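Local coordinates for probable enoyl-CoA hydratase/isomerase (Pseudomonas aeruginosa, PDB 7BOR), which binds coenzyme A and probably isomerises enoyl-CoA thioesters by a delta(3)-delta(2) double-bond shift, at residues F91-V95 with V203-K207; M147-K152 with A170-A174. Residues are numbered along the deposited sequence.

Contact 1: residues F91-V95 with V203-K207; sequences FPKPV and VVESK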
ATOM      1  N   PHE A  91      -5.132  -7.940   8.044  1.00 36.41           N
ATOM      2  CA  PHE A  91      -3.983  -8.385   8.822  1.00 36.30           C
ATOM      3  C   PHE A  91      -4.148  -7.916  10.269  1.00 41.19           C
ATOM      4  O   PHE A  91      -4.348  -6.711  10.506  1.00 39.81           O
ATOM      5  CB  PHE A  91      -2.712  -7.851   8.235  1.00 39.58           C
ATOM      6  CG  PHE A  91      -1.492  -8.515   8.749  1.00 42.49           C
ATOM      7  CD1 PHE A  91      -1.169  -9.792   8.371  1.00 45.64           C
ATOM      8  CD2 PHE A  91      -0.643  -7.845   9.575  1.00 34.54           C
ATOM      9  CE1 PHE A  91      -0.003 -10.357   8.822  1.00 44.87           C
ATOM     10  CE2 PHE A  91       0.510  -8.405  10.014  1.00 40.19           C
ATOM     11  CZ  PHE A  91       0.823  -9.658   9.648  1.00 43.38           C
ATOM     12  N   PRO A  92      -4.150  -8.817  11.250  1.00 42.35           N
ATOM     13  CA  PRO A  92      -4.453  -8.410  12.629  1.00 36.40           C
ATOM     14  C   PRO A  92      -3.264  -7.939  13.448  1.00 32.50           C
ATOM     15  O   PRO A  92      -3.487  -7.394  14.536  1.00 32.27           O
ATOM     16  CB  PRO A  92      -5.040  -9.699  13.234  1.00 38.46           C
ATOM     17  CG  PRO A  92      -4.281 -10.780  12.511  1.00 41.30           C
ATOM     18  CD  PRO A  92      -4.099 -10.288  11.101  1.00 41.15           C
ATOM     19  N   LYS A  93      -2.049  -8.135  13.013  1.00 30.61           N
ATOM     20  CA  LYS A  93      -0.873  -7.687  13.759  1.00 32.51           C
ATOM     21  C   LYS A  93      -0.276  -6.413  13.173  1.00 31.27           C
ATOM     22  O   LYS A  93      -0.680  -5.955  12.083  1.00 30.06           O
ATOM     23  CB  LYS A  93       0.189  -8.788  13.795  1.00 34.59           C
ATOM     24  CG  LYS A  93      -0.341 -10.144  14.322  1.00 35.81           C
ATOM     25  CD  LYS A  93       0.723 -11.239  14.231  1.00 43.98           C
ATOM     26  CE  LYS A  93       0.117 -12.617  14.415  1.00 47.45           C
ATOM     27  NZ  LYS A  93       1.105 -13.668  13.994  1.00 57.30           N
ATOM     28  N   PRO A  94       0.685  -5.794  13.871  1.00 32.49           N
ATOM     29  CA  PRO A  94       1.269  -4.537  13.391  1.00 24.96           C
ATOM     30  C   PRO A  94       1.920  -4.658  12.018  1.00 30.76           C
ATOM     31  O   PRO A  94       2.756  -5.532  11.769  1.00 32.17           O
ATOM     32  CB  PRO A  94       2.287  -4.166  14.475  1.00 32.33           C
ATOM     33  CG  PRO A  94       1.749  -4.710  15.709  1.00 32.55           C
ATOM     34  CD  PRO A  94       1.031  -6.023  15.301  1.00 28.94           C
ATOM     35  N   VAL A  95       1.560  -3.733  11.131  1.00 28.52           N
ATOM     36  CA  VAL A  95       2.193  -3.631   9.828  1.00 27.61           C
ATOM     37  C   VAL A  95       2.827  -2.244   9.701  1.00 27.38           C
ATOM     38  O   VAL A  95       2.136  -1.243   9.903  1.00 27.60           O
ATOM     39  CB  VAL A  95       1.185  -3.833   8.685  1.00 28.69           C
ATOM     40  CG1 VAL A  95       1.942  -3.945   7.428  1.00 28.65           C
ATOM     41  CG2 VAL A  95       0.339  -5.011   8.921  1.00 33.52           C
ATOM     42  N   VAL A 203      -1.709  -5.091  21.970  1.00 32.82           N
ATOM     43  CA  VAL A 203      -1.479  -4.397  20.711  1.00 36.54           C
ATOM     44  C   VAL A 203      -2.510  -4.831  19.685  1.00 38.60           C
ATOM     45  O   VAL A 203      -3.177  -4.001  19.047  1.00 33.86           O
ATOM     46  CB  VAL A 203      -0.056  -4.672  20.207  1.00 38.07           C
ATOM     47  CG1 VAL A 203       0.115  -4.151  18.794  1.00 37.08           C
ATOM     48  CG2 VAL A 203       0.961  -4.095  21.166  1.00 39.34           C
ATOM     49  N   VAL A 204      -2.646  -6.155  19.511  1.00 37.35           N
ATOM     50  CA  VAL A 204      -3.530  -6.728  18.504  1.00 34.32           C
ATOM     51  C   VAL A 204      -4.954  -6.293  18.753  1.00 32.73           C
ATOM     52  O   VAL A 204      -5.684  -5.906  17.827  1.00 29.19           O
ATOM     53  CB  VAL A 204      -3.398  -8.268  18.526  1.00 38.23           C
ATOM     54  CG1 VAL A 204      -4.620  -8.944  17.908  1.00 37.32           C
ATOM     55  CG2 VAL A 204      -2.126  -8.663  17.831  1.00 35.95           C
ATOM     56  N   GLU A 205      -5.369  -6.347  20.008  1.00 31.65           N
ATOM     57  CA  GLU A 205      -6.723  -5.950  20.345  1.00 34.04           C
ATOM     58  C   GLU A 205      -6.927  -4.456  20.225  1.00 32.82           C
ATOM     59  O   GLU A 205      -8.030  -4.026  19.897  1.00 29.75           O
ATOM     60  CB  GLU A 205      -7.068  -6.364  21.758  1.00 33.12           C
ATOM     61  CG  GLU A 205      -8.508  -6.328  22.040  1.00 42.45           C
ATOM     62  CD  GLU A 205      -8.939  -7.601  22.693  1.00 53.27           C
ATOM     63  OE1 GLU A 205      -8.602  -7.766  23.890  1.00 55.47           O
ATOM     64  OE2 GLU A 205      -9.560  -8.445  21.994  1.00 56.72           O
ATOM     65  N   SER A 206      -5.914  -3.638  20.544  1.00 31.62           N
ATOM     66  CA  SER A 206      -6.072  -2.209  20.296  1.00 30.76           C
ATOM     67  C   SER A 206      -6.306  -1.955  18.815  1.00 25.53           C
ATOM     68  O   SER A 206      -7.142  -1.132  18.432  1.00 25.65           O
ATOM     69  CB  SER A 206      -4.828  -1.460  20.803  1.00 28.34           C
ATOM     70  OG  SER A 206      -4.819  -1.444  22.222  1.00 29.01           O
ATOM     71  N   LYS A 207      -5.549  -2.634  17.967  1.00 28.00           N
ATOM     72  CA  LYS A 207      -5.697  -2.420  16.537  1.00 29.93           C
ATOM     73  C   LYS A 207      -7.073  -2.869  16.077  1.00 31.08           C
ATOM     74  O   LYS A 207      -7.707  -2.197  15.254  1.00 27.03           O
ATOM     75  CB  LYS A 207      -4.587  -3.135  15.769  1.00 31.25           C
ATOM     76  CG  LYS A 207      -4.775  -3.097  14.242  1.00 30.51           C
ATOM     77  CD  LYS A 207      -3.561  -3.641  13.459  1.00 30.98           C
ATOM     78  CE  LYS A 207      -3.912  -3.834  11.970  1.00 27.41           C
ATOM     79  NZ  LYS A 207      -2.724  -4.118  11.168  1.00 26.30           N
TER
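A lysine-to-carbonyl contact ties the connection between helix 80-90 and strand 95-99 to the long helix 200-233, at the edge of the crotonase fold of this enoyl-CoA hydratase/isomerase family member. F91-P94 forms no regular helix or strand; P92, near -88/-12, interrupts otherwise extended angles, and V95 opens the strand, whereas V203-K207 is helical, with K207 N bonded to V203 O at 2.9 Å. The closest CA pair is K93 and V204, 5.5 Å apart, so the loop comes closest to the helix at K93; 293 Å² is buried in all.

K207 accounts for the largest share of that area. All four of its chi angles are trans, and this extended chain reaches past P92, with CD 3.9 Å from P92 O, to bring the ammonium group among backbone oxygens. Its strongest polar partner lies outside the two segments: D115 OD2 forms a salt bridge with NZ and accepts a hydrogen bond from V95 N, so the buried charge is balanced where the strand begins. K93 behaves differently: its CA-CB bond points away from the helix, and its NZ bonds to A42 O and V48 O.

Beside the lysine, P94 CG meets V203 CG1 at 3.5 Å in an apolar contact, and both residues also touch F195 of helix 182-196; V204 CG2 makes van der Waals contacts with P92 O (3.8 Å) and K93 CG (4.2 Å). At the tip of K207, NZ donates a hydrogen bond of 2.9 Å to K93 O and a weak one of 3.1 Å to F91 O.

Contact 2: residues M147-K152 with A170-A174; sequences MLGHAK and AWGLA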
ATOM      1  N   MET A 147     -10.057  11.534   6.640  1.00 30.14           N
ATOM      2  CA  MET A 147      -8.832  12.003   7.265  1.00 31.92           C
ATOM      3  C   MET A 147      -8.546  13.450   6.937  1.00 34.32           C
ATOM      4  O   MET A 147      -8.076  14.195   7.796  1.00 34.14           O
ATOM      5  CB  MET A 147      -7.652  11.153   6.801  1.00 29.66           C
ATOM      6  CG  MET A 147      -6.388  11.445   7.529  1.00 40.24           C
ATOM      7  SD  MET A 147      -5.020  10.541   6.790  1.00 46.66           S
ATOM      8  CE  MET A 147      -5.805   8.987   6.502  1.00 33.79           C
ATOM      9  N   LEU A 148      -8.775  13.855   5.698  1.00 29.83           N
ATOM     10  CA  LEU A 148      -8.340  15.151   5.258  1.00 28.56           C
ATOM     11  C   LEU A 148      -9.453  16.146   4.951  1.00 30.10           C
ATOM     12  O   LEU A 148      -9.138  17.305   4.671  1.00 28.14           O
ATOM     13  CB  LEU A 148      -7.494  14.977   3.996  1.00 25.85           C
ATOM     14  CG  LEU A 148      -6.350  13.986   4.006  1.00 31.11           C
ATOM     15  CD1 LEU A 148      -5.760  13.873   2.602  1.00 26.87           C
ATOM     16  CD2 LEU A 148      -5.291  14.478   4.946  1.00 28.57           C
ATOM     17  N   GLY A 149     -10.713  15.744   4.960  1.00 26.48           N
ATOM     18  CA  GLY A 149     -11.781  16.543   4.381  1.00 26.05           C
ATOM     19  C   GLY A 149     -11.854  16.437   2.860  1.00 26.76           C
ATOM     20  O   GLY A 149     -10.904  16.049   2.172  1.00 24.12           O
ATOM     21  N   HIS A 150     -12.999  16.830   2.311  1.00 25.11           N
ATOM     22  CA  HIS A 150     -13.207  16.597   0.886  1.00 27.94           C
ATOM     23  C   HIS A 150     -12.178  17.304   0.003  1.00 26.22           C
ATOM     24  O   HIS A 150     -11.596  16.681  -0.891  1.00 25.39           O
ATOM     25  CB  HIS A 150     -14.578  17.035   0.413  1.00 25.18           C
ATOM     26  CG  HIS A 150     -14.778  16.752  -1.048  1.00 28.10           C
ATOM     27  ND1 HIS A 150     -14.886  15.469  -1.533  1.00 28.02           N
ATOM     28  CD2 HIS A 150     -14.784  17.568  -2.136  1.00 27.77           C
ATOM     29  CE1 HIS A 150     -15.013  15.506  -2.847  1.00 26.07           C
ATOM     30  NE2 HIS A 150     -14.975  16.767  -3.238  1.00 24.54           N
ATOM     31  N   ALA A 151     -12.017  18.625   0.161  1.00 25.89           N
ATOM     32  CA  ALA A 151     -11.243  19.391  -0.817  1.00 23.35           C
ATOM     33  C   ALA A 151      -9.805  18.918  -0.865  1.00 25.50           C
ATOM     34  O   ALA A 151      -9.220  18.745  -1.934  1.00 23.15           O
ATOM     35  CB  ALA A 151     -11.273  20.865  -0.484  1.00 21.33           C
ATOM     36  N   LYS A 152      -9.211  18.699   0.289  1.00 24.52           N
ATOM     37  CA  LYS A 152      -7.827  18.234   0.292  1.00 25.76           C
ATOM     38  C   LYS A 152      -7.708  16.837  -0.311  1.00 25.76           C
ATOM     39  O   LYS A 152      -6.740  16.563  -1.037  1.00 23.14           O
ATOM     40  CB  LYS A 152      -7.309  18.264   1.719  1.00 25.28           C
ATOM     41  CG  LYS A 152      -5.854  18.120   1.832  1.00 33.59           C
ATOM     42  CD  LYS A 152      -5.182  19.403   1.423  1.00 32.36           C
ATOM     43  CE  LYS A 152      -3.789  19.432   2.063  1.00 39.23           C
ATOM     44  NZ  LYS A 152      -3.823  18.897   3.480  1.00 40.90           N
ATOM     45  N   ALA A 170       3.161  15.790   7.307  1.00 24.10           N
ATOM     46  CA  ALA A 170       2.369  16.919   7.787  1.00 25.98           C
ATOM     47  C   ALA A 170       0.863  16.599   7.811  1.00 27.57           C
ATOM     48  O   ALA A 170       0.134  17.075   8.685  1.00 27.64           O
ATOM     49  CB  ALA A 170       2.621  18.145   6.921  1.00 23.95           C
ATOM     50  N   TRP A 171       0.373  15.868   6.815  1.00 26.40           N
ATOM     51  CA  TRP A 171      -1.044  15.528   6.728  1.00 29.24           C
ATOM     52  C   TRP A 171      -1.399  14.325   7.581  1.00 27.35           C
ATOM     53  O   TRP A 171      -2.572  14.080   7.790  1.00 31.58           O
ATOM     54  CB  TRP A 171      -1.453  15.240   5.268  1.00 27.62           C
ATOM     55  CG  TRP A 171      -1.210  16.361   4.354  1.00 28.05           C
ATOM     56  CD1 TRP A 171      -1.082  17.663   4.698  1.00 31.90           C
ATOM     57  CD2 TRP A 171      -1.072  16.306   2.927  1.00 29.48           C
ATOM     58  NE1 TRP A 171      -0.829  18.430   3.579  1.00 37.46           N
ATOM     59  CE2 TRP A 171      -0.850  17.618   2.478  1.00 33.43           C
ATOM     60  CE3 TRP A 171      -1.100  15.267   1.992  1.00 32.56           C
ATOM     61  CZ2 TRP A 171      -0.663  17.920   1.131  1.00 32.40           C
ATOM     62  CZ3 TRP A 171      -0.941  15.557   0.681  1.00 29.01           C
ATOM     63  CH2 TRP A 171      -0.715  16.861   0.243  1.00 31.54           C
ATOM     64  N   GLY A 172      -0.410  13.606   8.118  1.00 28.12           N
ATOM     65  CA  GLY A 172      -0.668  12.429   8.931  1.00 28.55           C
ATOM     66  C   GLY A 172      -0.882  11.143   8.156  1.00 30.00           C
ATOM     67  O   GLY A 172      -1.240  10.113   8.743  1.00 31.57           O
ATOM     68  N   LEU A 173      -0.679  11.144   6.849  1.00 27.74           N
ATOM     69  CA  LEU A 173      -0.538   9.874   6.153  1.00 27.25           C
ATOM     70  C   LEU A 173       0.754   9.122   6.539  1.00 31.36           C
ATOM     71  O   LEU A 173       0.783   7.876   6.582  1.00 27.92           O
ATOM     72  CB  LEU A 173      -0.585  10.154   4.659  1.00 25.80           C
ATOM     73  CG  LEU A 173      -1.870  10.758   4.109  1.00 35.26           C
ATOM     74  CD1 LEU A 173      -1.825  10.945   2.628  1.00 37.20           C
ATOM     75  CD2 LEU A 173      -3.042   9.816   4.475  1.00 41.62           C
ATOM     76  N   ALA A 174       1.837   9.824   6.789  1.00 23.01           N
ATOM     77  CA  ALA A 174       3.001   9.173   7.358  1.00 25.13           C
ATOM     78  C   ALA A 174       3.161   9.625   8.805  1.00 26.16           C
ATOM     79  O   ALA A 174       2.717  10.709   9.187  1.00 27.39           O
ATOM     80  CB  ALA A 174       4.274   9.480   6.560  1.00 23.46           C
TER
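W171, in the last turn of helix 165-171, is the first residue of 170-174 to meet 147-152. Its CB packs on L148 CD2 at 3.9 Å, and K152 NZ sits over one face of its indole, 3.2 Å from the five-membered ring centroid and 22° off the normal, a cation-pi interaction. The 3.0 Å between K152 NZ and W171 NE1 is not a hydrogen bond, since both atoms are donors. G172 then ends the helix in a Schellman motif; its phi of 84° would press a CB against the preceding carbonyl oxygen, which calls for glycine. The contact thus joins the end of helix 140-148 and the start of helix 150-157 to the end of helix 165-171, on the surface of the crotonase fold. L173 follows, its CA-CB bond sideways but its end turned inward, putting CD2 a tight 3.1 Å from M147 SD; both side chains also touch L112. At A174 the chain leaves the interface, its side chain against V117 and V119 of strand 116-120.

Overall arrangement
Contacts 1 and 2 share no secondary-structure element, and their centres are 23 Å apart, with nearest atoms about 10 Å apart. Along the chain, contact 2 is nested between the two segments of contact 1. Their buried areas are similar, 293 and 272 Å², but the settings differ: four of eight touching residues are buried in contact 1, none of six in contact 2. Each contact includes a lysine, in different surroundings. In contact 1 a buried ammonium is met by backbone carbonyls and a carboxylate beside the six-stranded sheet; in contact 2 the lysine, partly exposed, lies over an indole face, and no hydrogen bond crosses between the segments. Both lie away from the CoA-binding residues.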